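Local coordinates for protein multicopper oxidase type 1 (PDB 3G5W) that probably oxidises substrates with dioxygen as a two-domain, laccase-like blue copper oxidase that holds a mononuclear copper and copper-oxygen clusters, at residues A[244-248]-A[276-281]; A[10-14]-A[314-318]; A[34-39]-A[305-309]. All coordinates share one frame; numbering follows the deposited sequence.

Contact 1 (A[244-248]-A[276-281])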
loop_
_atom_site.group_PDB
_atom_site.type_symbol
_atom_site.label_atom_id
_atom_site.label_comp_id
_atom_site.label_asym_id
_atom_site.label_seq_id
_atom_site.Cartn_x
_atom_site.Cartn_y
_atom_site.Cartn_z
ATOM N N ASN A 244 -17.630 22.585 8.420
ATOM C CA ASN A 244 -18.091 21.819 9.573
ATOM C C ASN A 244 -17.299 22.173 10.833
ATOM O O ASN A 244 -16.414 21.415 11.237
ATOM C CB ASN A 244 -18.024 20.305 9.231
ATOM C CG ASN A 244 -18.587 19.410 10.327
ATOM O OD1 ASN A 244 -18.332 18.195 10.343
ATOM N ND2 ASN A 244 -19.348 19.994 11.249
ATOM N N PRO A 245 -17.600 23.341 11.454
ATOM C CA PRO A 245 -16.862 23.778 12.640
ATOM C C PRO A 245 -16.771 22.769 13.780
ATOM O O PRO A 245 -17.781 22.182 14.193
ATOM C CB PRO A 245 -17.605 25.049 13.074
ATOM C CG PRO A 245 -18.172 25.579 11.788
ATOM C CD PRO A 245 -18.616 24.337 11.057
ATOM N N GLY A 246 -15.540 22.569 14.249
ATOM C CA GLY A 246 -15.224 21.683 15.363
ATOM C C GLY A 246 -13.718 21.569 15.543
ATOM O O GLY A 246 -12.959 22.349 14.974
ATOM N N LEU A 247 -13.297 20.616 16.369
ATOM C CA LEU A 247 -11.893 20.247 16.500
ATOM C C LEU A 247 -11.763 18.837 15.938
ATOM O O LEU A 247 -12.447 17.912 16.399
ATOM C CB LEU A 247 -11.433 20.326 17.965
ATOM C CG LEU A 247 -11.575 21.699 18.646
ATOM C CD1 LEU A 247 -11.154 21.641 20.102
ATOM C CD2 LEU A 247 -10.791 22.797 17.909
ATOM N N TRP A 248 -10.902 18.684 14.933
ATOM C CA TRP A 248 -10.891 17.485 14.098
ATOM C C TRP A 248 -9.504 16.885 13.949
ATOM O O TRP A 248 -8.564 17.571 13.551
ATOM C CB TRP A 248 -11.421 17.817 12.707
ATOM C CG TRP A 248 -12.778 18.449 12.693
ATOM C CD1 TRP A 248 -13.073 19.760 12.438
ATOM C CD2 TRP A 248 -14.022 17.799 12.956
ATOM N NE1 TRP A 248 -14.435 19.960 12.507
ATOM C CE2 TRP A 248 -15.040 18.770 12.822
ATOM C CE3 TRP A 248 -14.379 16.479 13.277
ATOM C CZ2 TRP A 248 -16.395 18.470 13.013
ATOM C CZ3 TRP A 248 -15.730 16.180 13.464
ATOM C CH2 TRP A 248 -16.720 17.171 13.321
ATOM N N GLU A 276 -14.430 29.326 14.939
ATOM C CA GLU A 276 -15.809 29.379 15.441
ATOM C C GLU A 276 -16.014 28.652 16.779
ATOM O O GLU A 276 -16.761 29.136 17.638
ATOM C CB GLU A 276 -16.795 28.843 14.395
ATOM C CG GLU A 276 -17.029 29.770 13.193
ATOM C CD GLU A 276 -16.025 29.577 12.058
ATOM O OE1 GLU A 276 -16.145 30.286 11.038
ATOM O OE2 GLU A 276 -15.121 28.722 12.172
ATOM N N VAL A 277 -15.357 27.502 16.963
ATOM C CA VAL A 277 -15.525 26.723 18.204
ATOM C C VAL A 277 -14.489 27.038 19.290
ATOM O O VAL A 277 -14.698 26.721 20.460
ATOM C CB VAL A 277 -15.609 25.176 17.958
ATOM C CG1 VAL A 277 -16.682 24.846 16.918
ATOM C CG2 VAL A 277 -14.265 24.598 17.559
ATOM N N GLY A 278 -13.375 27.650 18.901
ATOM C CA GLY A 278 -12.323 28.007 19.850
ATOM C C GLY A 278 -11.576 26.800 20.390
ATOM O O GLY A 278 -11.902 25.654 20.071
ATOM N N ILE A 279 -10.570 27.055 21.215
ATOM C CA ILE A 279 -9.758 25.974 21.766
ATOM C C ILE A 279 -9.876 25.845 23.288
ATOM O O ILE A 279 -9.198 25.024 23.904
ATOM C CB ILE A 279 -8.273 26.086 21.315
ATOM C CG1 ILE A 279 -7.639 27.395 21.805
ATOM C CG2 ILE A 279 -8.171 25.971 19.792
ATOM C CD1 ILE A 279 -6.112 27.382 21.799
ATOM N N ASP A 280 -10.748 26.655 23.887
ATOM C CA ASP A 280 -10.905 26.676 25.342
ATOM C C ASP A 280 -11.842 25.565 25.808
ATOM O O ASP A 280 -12.994 25.809 26.188
ATOM C CB ASP A 280 -11.392 28.053 25.820
ATOM C CG ASP A 280 -11.059 28.323 27.284
ATOM O OD1 ASP A 280 -10.525 27.426 27.972
ATOM O OD2 ASP A 280 -11.332 29.450 27.752
ATOM N N HIS A 281 -11.336 24.338 25.756
ATOM C CA HIS A 281 -12.084 23.163 26.184
ATOM C C HIS A 281 -11.233 22.380 27.171
ATOM O O HIS A 281 -10.051 22.140 26.913
ATOM C CB HIS A 281 -12.456 22.308 24.975
ATOM C CG HIS A 281 -13.162 23.072 23.899
ATOM N ND1 HIS A 281 -14.512 23.352 23.948
ATOM C CD2 HIS A 281 -12.702 23.632 22.757
ATOM C CE1 HIS A 281 -14.853 24.044 22.875
ATOM N NE2 HIS A 281 -13.773 24.227 22.137
#

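Contact 2 (A[10-14]-A[314-318])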
loop_
_atom_site.group_PDB
_atom_site.type_symbol
_atom_site.label_atom_id
_atom_site.label_comp_id
_atom_site.label_asym_id
_atom_site.label_seq_id
_atom_site.Cartn_x
_atom_site.Cartn_y
_atom_site.Cartn_z
ATOM N N GLU A 10 24.583 20.829 5.331
ATOM C CA GLU A 10 25.274 20.983 6.613
ATOM C C GLU A 10 24.918 19.882 7.604
ATOM O O GLU A 10 23.760 19.464 7.683
ATOM C CB GLU A 10 24.938 22.347 7.238
ATOM C CG GLU A 10 25.293 23.553 6.371
ATOM C CD GLU A 10 24.658 24.855 6.858
ATOM O OE1 GLU A 10 24.588 25.806 6.052
ATOM O OE2 GLU A 10 24.220 24.938 8.030
ATOM N N ASP A 11 25.913 19.422 8.364
ATOM C CA ASP A 11 25.673 18.542 9.512
ATOM C C ASP A 11 24.875 19.324 10.553
ATOM O O ASP A 11 25.322 20.375 11.039
ATOM C CB ASP A 11 26.995 18.053 10.107
ATOM C CG ASP A 11 27.707 17.061 9.209
ATOM O OD1 ASP A 11 28.741 17.438 8.619
ATOM O OD2 ASP A 11 27.232 15.904 9.081
ATOM N N THR A 12 23.695 18.806 10.886
ATOM C CA THR A 12 22.686 19.554 11.632
ATOM C C THR A 12 21.942 18.673 12.633
ATOM O O THR A 12 21.539 17.559 12.308
ATOM C CB THR A 12 21.669 20.190 10.649
ATOM O OG1 THR A 12 22.363 21.048 9.730
ATOM C CG2 THR A 12 20.613 21.001 11.380
ATOM N N ARG A 13 21.763 19.181 13.848
ATOM C CA ARG A 13 20.983 18.484 14.868
ATOM C C ARG A 13 19.545 18.998 14.858
ATOM O O ARG A 13 19.314 20.200 14.926
ATOM C CB ARG A 13 21.614 18.672 16.251
ATOM C CG ARG A 13 20.903 17.937 17.376
ATOM C CD ARG A 13 21.781 17.798 18.630
ATOM N NE ARG A 13 23.172 17.414 18.336
ATOM C CZ ARG A 13 23.576 16.203 17.942
ATOM N NH1 ARG A 13 22.706 15.219 17.756
ATOM N NH2 ARG A 13 24.865 15.982 17.715
ATOM N N ILE A 14 18.589 18.079 14.746
ATOM C CA ILE A 14 17.164 18.412 14.886
ATOM C C ILE A 14 16.560 17.586 16.019
ATOM O O ILE A 14 17.149 16.596 16.452
ATOM C CB ILE A 14 16.355 18.207 13.563
ATOM C CG1 ILE A 14 16.262 16.722 13.171
ATOM C CG2 ILE A 14 16.925 19.072 12.421
ATOM C CD1 ILE A 14 15.234 16.427 12.057
ATOM N N LYS A 314 14.869 25.210 11.077
ATOM C CA LYS A 314 16.315 25.260 11.250
ATOM C C LYS A 314 16.766 24.477 12.479
ATOM O O LYS A 314 16.172 24.595 13.555
ATOM C CB LYS A 314 16.797 26.711 11.334
ATOM C CG LYS A 314 18.301 26.847 11.235
ATOM C CD LYS A 314 18.723 28.256 10.865
ATOM C CE LYS A 314 20.239 28.370 10.839
ATOM N NZ LYS A 314 20.828 27.548 9.737
ATOM N N GLY A 315 17.816 23.678 12.312
ATOM C CA GLY A 315 18.392 22.936 13.427
ATOM C C GLY A 315 19.604 23.649 14.003
ATOM O O GLY A 315 19.811 24.847 13.754
ATOM N N GLU A 316 20.397 22.916 14.778
ATOM C CA GLU A 316 21.633 23.441 15.344
ATOM C C GLU A 316 22.828 22.803 14.641
ATOM O O GLU A 316 22.871 21.579 14.486
ATOM C CB GLU A 316 21.694 23.171 16.849
ATOM C CG GLU A 316 20.663 23.958 17.666
ATOM C CD GLU A 316 20.341 23.320 19.015
ATOM O OE1 GLU A 316 20.510 22.084 19.161
ATOM O OE2 GLU A 316 19.901 24.059 19.932
ATOM N N PRO A 317 23.802 23.631 14.212
ATOM C CA PRO A 317 25.011 23.119 13.562
ATOM C C PRO A 317 25.733 22.102 14.445
ATOM O O PRO A 317 25.781 22.265 15.666
ATOM C CB PRO A 317 25.874 24.374 13.391
ATOM C CG PRO A 317 24.903 25.502 13.381
ATOM C CD PRO A 317 23.827 25.101 14.336
ATOM N N ILE A 318 26.267 21.054 13.826
ATOM C CA ILE A 318 27.066 20.061 14.540
ATOM C C ILE A 318 28.536 20.240 14.168
ATOM O O ILE A 318 28.870 20.321 12.980
ATOM C CB ILE A 318 26.623 18.614 14.220
ATOM C CG1 ILE A 318 25.167 18.395 14.639
ATOM C CG2 ILE A 318 27.542 17.599 14.922
ATOM C CD1 ILE A 318 24.566 17.115 14.113
HETATM O O HOH W 1 18.385 21.130 17.622
#

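Contact 3 (A[34-39]-A[305-309])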
loop_
_atom_site.group_PDB
_atom_site.type_symbol
_atom_site.label_atom_id
_atom_site.label_comp_id
_atom_site.label_asym_id
_atom_site.label_seq_id
_atom_site.Cartn_x
_atom_site.Cartn_y
_atom_site.Cartn_z
ATOM N N PRO A 34 14.553 24.055 2.430
ATOM C CA PRO A 34 13.850 25.257 1.962
ATOM C C PRO A 34 12.772 25.004 0.902
ATOM O O PRO A 34 12.959 24.191 -0.010
ATOM C CB PRO A 34 14.985 26.118 1.395
ATOM C CG PRO A 34 16.179 25.716 2.235
ATOM C CD PRO A 34 16.019 24.229 2.377
ATOM N N LEU A 35 11.645 25.694 1.048
ATOM C CA LEU A 35 10.599 25.657 0.049
ATOM C C LEU A 35 11.090 26.328 -1.218
ATOM O O LEU A 35 11.547 27.477 -1.187
ATOM C CB LEU A 35 9.338 26.371 0.557
ATOM C CG LEU A 35 8.267 26.715 -0.483
ATOM C CD1 LEU A 35 7.584 25.433 -1.016
ATOM C CD2 LEU A 35 7.257 27.686 0.110
ATOM N N ILE A 36 11.018 25.600 -2.326
ATOM C CA ILE A 36 11.239 26.184 -3.640
ATOM C C ILE A 36 9.881 26.329 -4.312
ATOM O O ILE A 36 9.193 25.338 -4.591
ATOM C CB ILE A 36 12.225 25.356 -4.519
ATOM C CG1 ILE A 36 13.589 25.222 -3.824
ATOM C CG2 ILE A 36 12.387 26.014 -5.885
ATOM C CD1 ILE A 36 14.592 24.343 -4.569
ATOM N N HIS A 37 9.500 27.579 -4.553
ATOM C CA HIS A 37 8.181 27.903 -5.049
ATOM C C HIS A 37 8.323 28.772 -6.296
ATOM O O HIS A 37 8.703 29.952 -6.216
ATOM C CB HIS A 37 7.388 28.602 -3.945
ATOM C CG HIS A 37 5.938 28.802 -4.263
ATOM N ND1 HIS A 37 5.262 28.036 -5.190
ATOM C CD2 HIS A 37 5.029 29.662 -3.751
ATOM C CE1 HIS A 37 4.001 28.426 -5.240
ATOM N NE2 HIS A 37 3.834 29.414 -4.380
ATOM N N VAL A 38 8.038 28.159 -7.441
ATOM C CA VAL A 38 8.298 28.740 -8.752
ATOM C C VAL A 38 7.112 28.564 -9.700
ATOM O O VAL A 38 6.198 27.776 -9.430
ATOM C CB VAL A 38 9.595 28.141 -9.412
ATOM C CG1 VAL A 38 10.834 28.464 -8.581
ATOM C CG2 VAL A 38 9.473 26.632 -9.630
ATOM N N MET A 39 7.129 29.303 -10.806
ATOM C CA MET A 39 6.101 29.185 -11.832
ATOM C C MET A 39 6.499 28.137 -12.873
ATOM O O MET A 39 7.674 28.019 -13.222
ATOM C CB MET A 39 5.868 30.542 -12.508
ATOM C CG MET A 39 4.757 30.564 -13.562
ATOM S SD MET A 39 3.111 30.210 -12.907
ATOM C CE MET A 39 2.947 31.504 -11.678
ATOM N N LEU A 305 7.211 34.417 -5.263
ATOM C CA LEU A 305 7.862 33.190 -5.713
ATOM C C LEU A 305 9.374 33.246 -5.501
ATOM O O LEU A 305 9.973 34.330 -5.508
ATOM C CB LEU A 305 7.545 32.923 -7.187
ATOM C CG LEU A 305 6.096 32.620 -7.585
ATOM C CD1 LEU A 305 5.970 32.549 -9.104
ATOM C CD2 LEU A 305 5.586 31.329 -6.950
ATOM N N GLY A 306 9.978 32.078 -5.296
ATOM C CA GLY A 306 11.411 31.973 -5.050
ATOM C C GLY A 306 11.701 30.887 -4.031
ATOM O O GLY A 306 10.897 29.972 -3.858
ATOM N N MET A 307 12.846 30.985 -3.363
ATOM C CA MET A 307 13.206 30.029 -2.318
ATOM C C MET A 307 12.971 30.627 -0.942
ATOM O O MET A 307 13.345 31.774 -0.686
ATOM C CB MET A 307 14.667 29.582 -2.453
ATOM C CG MET A 307 15.071 28.500 -1.446
ATOM S SD MET A 307 16.753 27.855 -1.660
ATOM C CE MET A 307 17.663 29.160 -0.865
ATOM N N HIS A 308 12.367 29.850 -0.052
ATOM C CA HIS A 308 12.068 30.334 1.291
ATOM C C HIS A 308 12.710 29.462 2.362
ATOM O O HIS A 308 12.332 28.300 2.540
ATOM C CB HIS A 308 10.549 30.453 1.503
ATOM C CG HIS A 308 9.887 31.381 0.533
ATOM N ND1 HIS A 308 9.886 32.749 0.699
ATOM C CD2 HIS A 308 9.246 31.143 -0.635
ATOM C CE1 HIS A 308 9.254 33.312 -0.316
ATOM N NE2 HIS A 308 8.857 32.359 -1.140
ATOM N N ASN A 309 13.698 30.030 3.057
ATOM C CA ASN A 309 14.245 29.404 4.259
ATOM C C ASN A 309 13.316 29.698 5.418
ATOM O O ASN A 309 12.533 30.645 5.358
ATOM C CB ASN A 309 15.635 29.953 4.583
ATOM C CG ASN A 309 16.622 29.729 3.470
ATOM O OD1 ASN A 309 16.682 28.650 2.881
ATOM N ND2 ASN A 309 17.404 30.754 3.164
#

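Contact 1 (A[244-248]-A[276-281])
Val277 sets its two methyls against the turn at Pro245 and Gly246, where the loop following strand 269-274 packs on the start of strand 247-252 in the second cupredoxin domain. Van der Waals contact, methyls against side chains and backbone, makes up the meeting. Val277 CG1 lies 4.0 Å from Pro245 CB, anti to its own carbonyl carbon (chi1 -53°), which leaves CG2 between the backbone N and the carbonyl carbon. There Val277 CG2 rests 3.7 Å from Gly246 O and 3.9 Å from Leu247 CD2, the two side chains passing antiparallel to one another. The other branch of Leu247 serves a different partner: its CD1 meets His281 CD2 at 3.7 Å, obliquely to the ring. A glycine suits position 246, since a beta carbon there would run into the indole of Trp248.

No polar bond crosses between the two; some lie within a segment, others run to residues outside. Trp248 NE1 donates to Asn244 O at 2.8 Å, bracing the turn. His281 NE2 reaches Val277 O and Gly278 O through two weak bonds, and Gly278 has a positive phi that favours glycine. Glu276 turns its carboxylate to the backbone N of Lys184.

Trp69 of a second subunit packs on Leu247 and Val277 and meets the His281 ring edge-to-face. The seam itself is thus held by apolar packing, which this neighbouring subunit helps to close.

Contact 2 (A[10-14]-A[314-318])
Arg13 and Glu316 form an antiparallel hydrogen-bonded pair: Arg13 N gives a nearly straight bond to Glu316 O (2.7 Å, 179°), and Glu316 N returns one to Arg13 O at 2.9 Å. Ile318 N adds a third, to Asp11 O at 3.0 Å. Pro317, which has no N-H to give, sits in the non-hydrogen-bonded pair opposite Thr12.

Ile318 and Arg13 meet each other, crossing at about a right angle. Ile318 CG1 stands beside its backbone N (chi1 -61°); CD1 thereby lies 3.4 Å from Thr12 C and also over one face of the Arg13 guanidinium, toward its rim. Thr12, on the face it shares with Pro317, packs CG2 3.6 Å from Gly315 CA, where a beta carbon would clash, so glycine fits. Thr12 OG1 turns back to Glu10 O at 2.9 Å. With an alanine in place of Thr12, Glu10 O is likely to lose its hydroxyl partner and a gap would probably open beside Gly315.

Farther out, a water donates to Arg13 O and, weakly, to Glu316 OE1. Strand 20-27 pairs with the other edge of 10-14.

The chain's last residues thus add a short strand to the first strand of the N-terminal cupredoxin domain. Backbone bonds set the register. Ile318 CD1 packs over backbone and guanidinium, probably limiting water there, while Asp21 and Asn152 take the polar end of Arg13.

Contact 3 (A[34-39]-A[305-309])
Four backbone bonds make two antiparallel hydrogen-bonded pairs, Leu35 with His308 and His37 with Gly306. Gly306 N gives the shortest, 2.6 Å to His37 O, and His37 N answers to Gly306 O at 2.9 Å. At the other pair His308 N reaches Leu35 O at 2.8 Å, whereas Leu35 N to His308 O is weak. Gly306 adopts backbone angles at which a beta carbon would be jammed against the preceding carbonyl, so glycine suits it.

Leu305 adds a CH-pi contact: its CD2 stands 3.5 Å from the His37 ring centroid, only 3° off the normal. The ring, carried anti to the backbone N (chi1 -171°), is fixed by ND1, which bonds to Ile122 O. The second branch, Leu305 CD1, touches Met39 CB at 4.0 Å. On the face shared by Ile36 and Met307, the flexible, unbranched Met307 lays CG 3.7 Å from Pro34 CB. Leu35 and His308 project together from one face, Leu35 CD2 lying 4.1 Å from His308 CD2, with His308 NE2 held by Asp304 O. Asn309 OD1 lies by the Pro34 ring and bonds to Asn28.

Strand 306-308 is one of the two outer strands of a five-stranded sheet of the N-terminal cupredoxin domain. Strand 35-39 runs antiparallel to it and parallel to 118-124, with whose backbone Ile36 and Val38 pair. Strand 2-15 supplies Phe5, which Met307 meets, and Arg3, which touches Leu305 and Val38.

Overall arrangement
Contacts 2 and 3 show how the chain's tail returns to the N-terminal cupredoxin domain: strand 306-308 joins the sheet of 35-39 and, next in sequence, 316-317 joins that of 2-15. Their centres lie 21 Å apart, their nearest atoms about 7 Å, without touching. Contact 1 is remote, its centre 36 Å from that of contact 2 and 32 Å from that of contact 3, at the second domain's edge. Along the chain it is nested within contact 3, itself within contact 2. None reaches a metal: the mononuclear copper is about 10 Å from the Asp11 side chain and about 14 Å from that of Pro34, while a Cu-O-Cu linkage lies about 12 Å from that of Leu247.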